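Local coordinates for Cag pathogenicity island protein (Cag10) (PDB 6IQT) that is probably a VirB8-like component of the cag type IV secretion system of Helicobacter pylori, and its domain pairs with a second copy of itself, at residues L41-S46 with K129-Y134; D55-Y60 with T67-M72. One frame throughout, in Å; residues are numbered along the deposited sequence.

How the contacts relate
Contacts 1 and 2 lie in a single VirB8 domain, their centres about 11 Å apart. Contact 1 sets the last turn of helix 30-43 on strand 125-137, an inner strand of the four-stranded antiparallel sheet, close to the centre of the chain. Contact 2 joins helix 50-59 to helix 66-80 farther out, and along the chain it is nested inside the loop that contact 1 closes. The two meet directly: M72 CE lies 3.7 Å from L42 CD2, and L57 CD2 is 3.9 Å from L42 CD1. Sheet, first helix and the following helix pair thus share one apolar core, and segments of both contacts also reach the second subunit.

Contact 1. Residues L41-S46 with K129-Y134; sequences LLFGYS and KQVTIY
The ring of F43 overlaps the side chains of K129 and V131, two residues apart on the strand, with its outer atoms. F43 CE1 stands 4.1 Å from K129 CD, so it is the aliphatic part of the lysine that packs here, while F43 CZ meets V131 CG2 at 4.1 Å. Both approach the ring obliquely, and no hydrogen bond links the segments. With CG anti to its carbonyl carbon (chi1 -67°), F43 extends from the last helical turn toward the sheet and bridges a wide gap: the CA atoms of F43 and K129 are 10.4 Å apart. V131 offers CG2, the methyl beside its backbone N, and the two side chains slide past each other in opposite directions. One face of F43 carries L42 CG, 4.3 Å above the ring plane and displaced toward the rim, and I111, I161 and M72 add to the apolar surroundings. Beyond CD the lysine chain bends at chi4, and its NZ forms a long, weak ion pair with D163. G44 leaves helical geometry directly after F43. The ring thus sits between the end of helix 30-43 and the antiparallel sheet, a helix-on-sheet layering consistent with the NTF2-like fold of VirB8 domains.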
loop_
_atom_site.group_PDB
_atom_site.type_symbol
_atom_site.label_atom_id
_atom_site.label_comp_id
_atom_site.label_asym_id
_atom_site.label_seq_id
_atom_site.Cartn_x
_atom_site.Cartn_y
_atom_site.Cartn_z
ATOM N N LEU A 41 -4.413 14.833 -5.030
ATOM C CA LEU A 41 -3.197 15.574 -4.708
ATOM C C LEU A 41 -1.968 14.665 -4.682
ATOM O O LEU A 41 -0.891 15.056 -5.144
ATOM C CB LEU A 41 -3.355 16.280 -3.358
ATOM C CG LEU A 41 -4.353 17.444 -3.277
ATOM C CD1 LEU A 41 -4.608 17.721 -1.806
ATOM C CD2 LEU A 41 -3.808 18.679 -3.984
ATOM N N LEU A 42 -2.108 13.456 -4.132
ATOM C CA LEU A 42 -0.968 12.574 -3.919
ATOM C C LEU A 42 -0.543 11.850 -5.196
ATOM O O LEU A 42 0.657 11.770 -5.498
ATOM C CB LEU A 42 -1.299 11.559 -2.825
ATOM C CG LEU A 42 -0.182 10.580 -2.480
ATOM C CD1 LEU A 42 1.065 11.302 -1.947
ATOM C CD2 LEU A 42 -0.669 9.555 -1.491
ATOM N N PHE A 43 -1.503 11.298 -5.946
ATOM C CA PHE A 43 -1.190 10.486 -7.113
ATOM C C PHE A 43 -1.230 11.267 -8.421
ATOM O O PHE A 43 -0.689 10.795 -9.427
ATOM C CB PHE A 43 -2.156 9.293 -7.210
ATOM C CG PHE A 43 -1.989 8.290 -6.109
ATOM C CD1 PHE A 43 -0.957 7.370 -6.144
ATOM C CD2 PHE A 43 -2.851 8.282 -5.026
ATOM C CE1 PHE A 43 -0.793 6.453 -5.122
ATOM C CE2 PHE A 43 -2.693 7.357 -3.999
ATOM C CZ PHE A 43 -1.665 6.450 -4.047
ATOM N N GLY A 44 -1.856 12.444 -8.433
ATOM C CA GLY A 44 -1.916 13.258 -9.625
ATOM C C GLY A 44 -0.707 14.162 -9.738
ATOM O O GLY A 44 0.109 14.233 -8.820
ATOM N N TYR A 45 -0.612 14.855 -10.876
ATOM C CA TYR A 45 0.592 15.623 -11.181
ATOM C C TYR A 45 0.324 16.610 -12.303
ATOM O O TYR A 45 -0.252 16.246 -13.329
ATOM C CB TYR A 45 1.756 14.698 -11.582
ATOM C CG TYR A 45 3.039 15.449 -11.883
ATOM C CD1 TYR A 45 3.911 15.787 -10.864
ATOM C CD2 TYR A 45 3.357 15.841 -13.183
ATOM C CE1 TYR A 45 5.081 16.480 -11.124
ATOM C CE2 TYR A 45 4.530 16.550 -13.457
ATOM C CZ TYR A 45 5.389 16.852 -12.416
ATOM O OH TYR A 45 6.568 17.533 -12.648
ATOM N N SER A 46 0.762 17.850 -12.108
ATOM C CA SER A 46 0.802 18.868 -13.146
ATOM C C SER A 46 2.070 19.681 -12.937
ATOM O O SER A 46 2.421 19.994 -11.800
ATOM C CB SER A 46 -0.427 19.783 -13.096
ATOM O OG SER A 46 -0.288 20.861 -14.011
ATOM N N LYS A 129 -4.360 0.864 -9.247
ATOM C CA LYS A 129 -3.778 0.495 -7.965
ATOM C C LYS A 129 -4.897 0.183 -6.984
ATOM O O LYS A 129 -5.994 0.732 -7.087
ATOM C CB LYS A 129 -2.916 1.618 -7.367
ATOM C CG LYS A 129 -1.611 1.934 -8.108
ATOM C CD LYS A 129 -1.031 3.251 -7.608
ATOM C CE LYS A 129 0.426 3.426 -8.008
ATOM N NZ LYS A 129 0.614 3.180 -9.458
ATOM N N GLN A 130 -4.604 -0.674 -6.014
ATOM C CA GLN A 130 -5.466 -0.823 -4.852
ATOM C C GLN A 130 -4.824 -0.076 -3.690
ATOM O O GLN A 130 -3.630 -0.228 -3.433
ATOM C CB GLN A 130 -5.694 -2.291 -4.479
ATOM C CG GLN A 130 -6.706 -2.425 -3.354
ATOM C CD GLN A 130 -6.523 -3.691 -2.549
ATOM O OE1 GLN A 130 -7.269 -4.653 -2.719
ATOM N NE2 GLN A 130 -5.526 -3.698 -1.663
ATOM N N VAL A 131 -5.606 0.764 -3.026
ATOM C CA VAL A 131 -5.077 1.706 -2.052
ATOM C C VAL A 131 -5.810 1.488 -0.744
ATOM O O VAL A 131 -7.036 1.327 -0.736
ATOM C CB VAL A 131 -5.250 3.175 -2.522
ATOM C CG1 VAL A 131 -4.894 4.166 -1.404
ATOM C CG2 VAL A 131 -4.451 3.445 -3.797
ATOM N N THR A 132 -5.061 1.537 0.352
ATOM C CA THR A 132 -5.580 1.519 1.714
ATOM C C THR A 132 -5.098 2.772 2.432
ATOM O O THR A 132 -3.895 3.038 2.468
ATOM C CB THR A 132 -5.066 0.285 2.465
ATOM O OG1 THR A 132 -5.395 -0.903 1.740
ATOM C CG2 THR A 132 -5.634 0.227 3.869
ATOM N N ILE A 133 -6.006 3.536 3.028
ATOM C CA ILE A 133 -5.542 4.660 3.835
ATOM C C ILE A 133 -6.119 4.532 5.239
ATOM O O ILE A 133 -7.212 3.998 5.453
ATOM C CB ILE A 133 -5.871 6.059 3.247
ATOM C CG1 ILE A 133 -7.345 6.390 3.394
ATOM C CG2 ILE A 133 -5.375 6.247 1.789
ATOM C CD1 ILE A 133 -7.583 7.868 3.607
ATOM N N TYR A 134 -5.370 5.048 6.205
ATOM C CA TYR A 134 -5.800 5.108 7.593
ATOM C C TYR A 134 -5.947 6.573 7.969
ATOM O O TYR A 134 -5.036 7.367 7.720
ATOM C CB TYR A 134 -4.783 4.411 8.499
ATOM C CG TYR A 134 -4.594 2.940 8.184
ATOM C CD1 TYR A 134 -3.794 2.521 7.131
ATOM C CD2 TYR A 134 -5.229 1.972 8.942
ATOM C CE1 TYR A 134 -3.628 1.148 6.850
ATOM C CE2 TYR A 134 -5.085 0.630 8.661
ATOM C CZ TYR A 134 -4.281 0.220 7.626
ATOM O OH TYR A 134 -4.142 -1.134 7.377
#

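Contact 2. Residues D55-Y60 with T67-M72; sequences DQLMQY and TQAMRM
L57 and M58 of helix 50-59 face A69 and M70 of helix 66-80 in a helical hairpin of the VirB8 domain, whose short segments run roughly antiparallel at 146° with their axes 10.1 Å apart at closest approach. The selenomethionine M58 makes its contact entirely through its tip. CB leaves CA to the side of the facing helix, and CG lies anti to the carbonyl carbon (chi1 -72°). CB, CG and SE make no close contact with 67-72, but along the chain, which bends at chi2 and chi3, they draw progressively nearer to A69 until CE arrives. There CE rests against A69 CB at 3.9 Å and lies 4.0 Å from the backbone N of M70, in van der Waals contact with both. The CB of M70, also a selenomethionine, flanks the same methyl. L57 is directed toward the other helix; with CG anti to the backbone N (chi1 175°), its CD2 branch reaches A69. A69 CB is therefore touched by two methyl groups, one from L57 and one from M58, and no hydrogen bond crosses between the segments. Beyond the pair, L57 also packs on F38 of helix 30-43, whereas M70 packs on M120 of the second subunit and R71 NH2 hydrogen-bonds to the carbonyl oxygens of T119 and E121 of the second subunit. The backbone is met as well as the side chain, since L57 CD2 lies 4.1 Å from A69 O.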
loop_
_atom_site.group_PDB
_atom_site.type_symbol
_atom_site.label_atom_id
_atom_site.label_comp_id
_atom_site.label_asym_id
_atom_site.label_seq_id
_atom_site.Cartn_x
_atom_site.Cartn_y
_atom_site.Cartn_z
ATOM N N ASP A 55 1.771 22.026 -0.698
ATOM C CA ASP A 55 1.192 22.663 0.485
ATOM C C ASP A 55 -0.183 22.087 0.824
ATOM O O ASP A 55 -0.501 21.863 2.001
ATOM C CB ASP A 55 1.072 24.175 0.266
ATOM C CG ASP A 55 2.390 24.912 0.462
ATOM O OD1 ASP A 55 3.282 24.384 1.166
ATOM O OD2 ASP A 55 2.525 26.029 -0.089
ATOM N N GLN A 56 -1.026 21.876 -0.186
ATOM C CA GLN A 56 -2.349 21.306 0.074
ATOM C C GLN A 56 -2.237 19.869 0.571
ATOM O O GLN A 56 -2.875 19.494 1.560
ATOM C CB GLN A 56 -3.205 21.391 -1.184
ATOM C CG GLN A 56 -3.726 22.815 -1.455
ATOM C CD GLN A 56 -4.869 22.825 -2.464
ATOM O OE1 GLN A 56 -5.581 21.832 -2.612
ATOM N NE2 GLN A 56 -5.035 23.939 -3.167
ATOM N N LEU A 57 -1.398 19.060 -0.084
ATOM C CA LEU A 57 -1.199 17.675 0.337
ATOM C C LEU A 57 -0.790 17.575 1.809
ATOM O O LEU A 57 -1.344 16.769 2.571
ATOM C CB LEU A 57 -0.142 17.026 -0.562
ATOM C CG LEU A 57 0.297 15.610 -0.196
ATOM C CD1 LEU A 57 -0.904 14.686 -0.159
ATOM C CD2 LEU A 57 1.329 15.096 -1.203
HETATM N N MSE A 58 0.185 18.382 2.221
HETATM C CA MSE A 58 0.663 18.456 3.597
HETATM C C MSE A 58 -0.493 18.653 4.605
HETATM O O MSE A 58 -0.505 18.079 5.701
HETATM C CB MSE A 58 1.656 19.614 3.704
HETATM C CG MSE A 58 2.984 19.340 3.039
HETATM SE SE MSE A 58 3.727 17.646 3.688
HETATM C CE MSE A 58 3.514 16.585 2.079
ATOM N N GLN A 59 -1.484 19.456 4.200
ATOM C CA GLN A 59 -2.644 19.764 5.044
ATOM C C GLN A 59 -3.541 18.552 5.295
ATOM O O GLN A 59 -4.295 18.542 6.279
ATOM C CB GLN A 59 -3.480 20.862 4.387
ATOM C CG GLN A 59 -2.897 22.228 4.530
ATOM C CD GLN A 59 -3.395 22.887 5.780
ATOM O OE1 GLN A 59 -4.415 23.580 5.765
ATOM N NE2 GLN A 59 -2.703 22.647 6.890
ATOM N N TYR A 60 -3.484 17.550 4.430
ATOM C CA TYR A 60 -4.265 16.331 4.590
ATOM C C TYR A 60 -3.523 15.220 5.315
ATOM O O TYR A 60 -4.061 14.112 5.419
ATOM C CB TYR A 60 -4.711 15.812 3.217
ATOM C CG TYR A 60 -5.898 16.551 2.709
ATOM C CD1 TYR A 60 -7.176 16.151 3.066
ATOM C CD2 TYR A 60 -5.750 17.684 1.910
ATOM C CE1 TYR A 60 -8.282 16.840 2.618
ATOM C CE2 TYR A 60 -6.851 18.380 1.457
ATOM C CZ TYR A 60 -8.116 17.955 1.822
ATOM O OH TYR A 60 -9.225 18.636 1.379
ATOM N N THR A 67 6.264 13.038 5.890
ATOM C CA THR A 67 7.493 12.665 5.202
ATOM C C THR A 67 7.230 11.653 4.099
ATOM O O THR A 67 7.753 11.782 2.987
ATOM C CB THR A 67 8.489 12.119 6.216
ATOM O OG1 THR A 67 8.968 13.217 7.008
ATOM C CG2 THR A 67 9.636 11.461 5.521
ATOM N N GLN A 68 6.410 10.642 4.377
ATOM C CA GLN A 68 6.113 9.656 3.345
ATOM C C GLN A 68 5.320 10.270 2.190
ATOM O O GLN A 68 5.569 9.955 1.017
ATOM C CB GLN A 68 5.367 8.477 3.975
ATOM C CG GLN A 68 4.927 7.419 2.989
ATOM C CD GLN A 68 6.087 6.716 2.325
ATOM O OE1 GLN A 68 7.234 6.796 2.780
ATOM N NE2 GLN A 68 5.800 6.030 1.235
ATOM N N ALA A 69 4.363 11.152 2.491
ATOM C CA ALA A 69 3.673 11.870 1.426
ATOM C C ALA A 69 4.658 12.658 0.567
ATOM O O ALA A 69 4.546 12.679 -0.666
ATOM C CB ALA A 69 2.611 12.801 2.020
HETATM N N MSE A 70 5.638 13.289 1.195
HETATM C CA MSE A 70 6.634 14.058 0.448
HETATM C C MSE A 70 7.513 13.149 -0.443
HETATM O O MSE A 70 7.862 13.523 -1.570
HETATM C CB MSE A 70 7.512 14.874 1.411
HETATM C CG MSE A 70 8.421 15.857 0.688
HETATM SE SE MSE A 70 7.367 17.199 -0.273
HETATM C CE MSE A 70 8.300 18.790 0.253
ATOM N N ARG A 71 7.847 11.951 0.046
ATOM C CA ARG A 71 8.619 11.022 -0.783
ATOM C C ARG A 71 7.840 10.617 -2.030
ATOM O O ARG A 71 8.415 10.484 -3.120
ATOM C CB ARG A 71 9.015 9.785 0.019
ATOM C CG ARG A 71 10.090 10.042 1.052
ATOM C CD ARG A 71 10.472 8.750 1.784
ATOM N NE ARG A 71 11.620 8.952 2.662
ATOM C CZ ARG A 71 12.886 8.818 2.279
ATOM N NH1 ARG A 71 13.173 8.461 1.036
ATOM N NH2 ARG A 71 13.872 9.037 3.146
HETATM N N MSE A 72 6.528 10.431 -1.903
HETATM C CA MSE A 72 5.734 10.056 -3.062
HETATM C C MSE A 72 5.559 11.214 -4.028
HETATM O O MSE A 72 5.555 11.033 -5.250
HETATM C CB MSE A 72 4.372 9.528 -2.608
HETATM C CG MSE A 72 4.503 8.346 -1.680
HETATM SE SE MSE A 72 2.786 7.713 -1.089
HETATM C CE MSE A 72 2.023 7.419 -2.834
#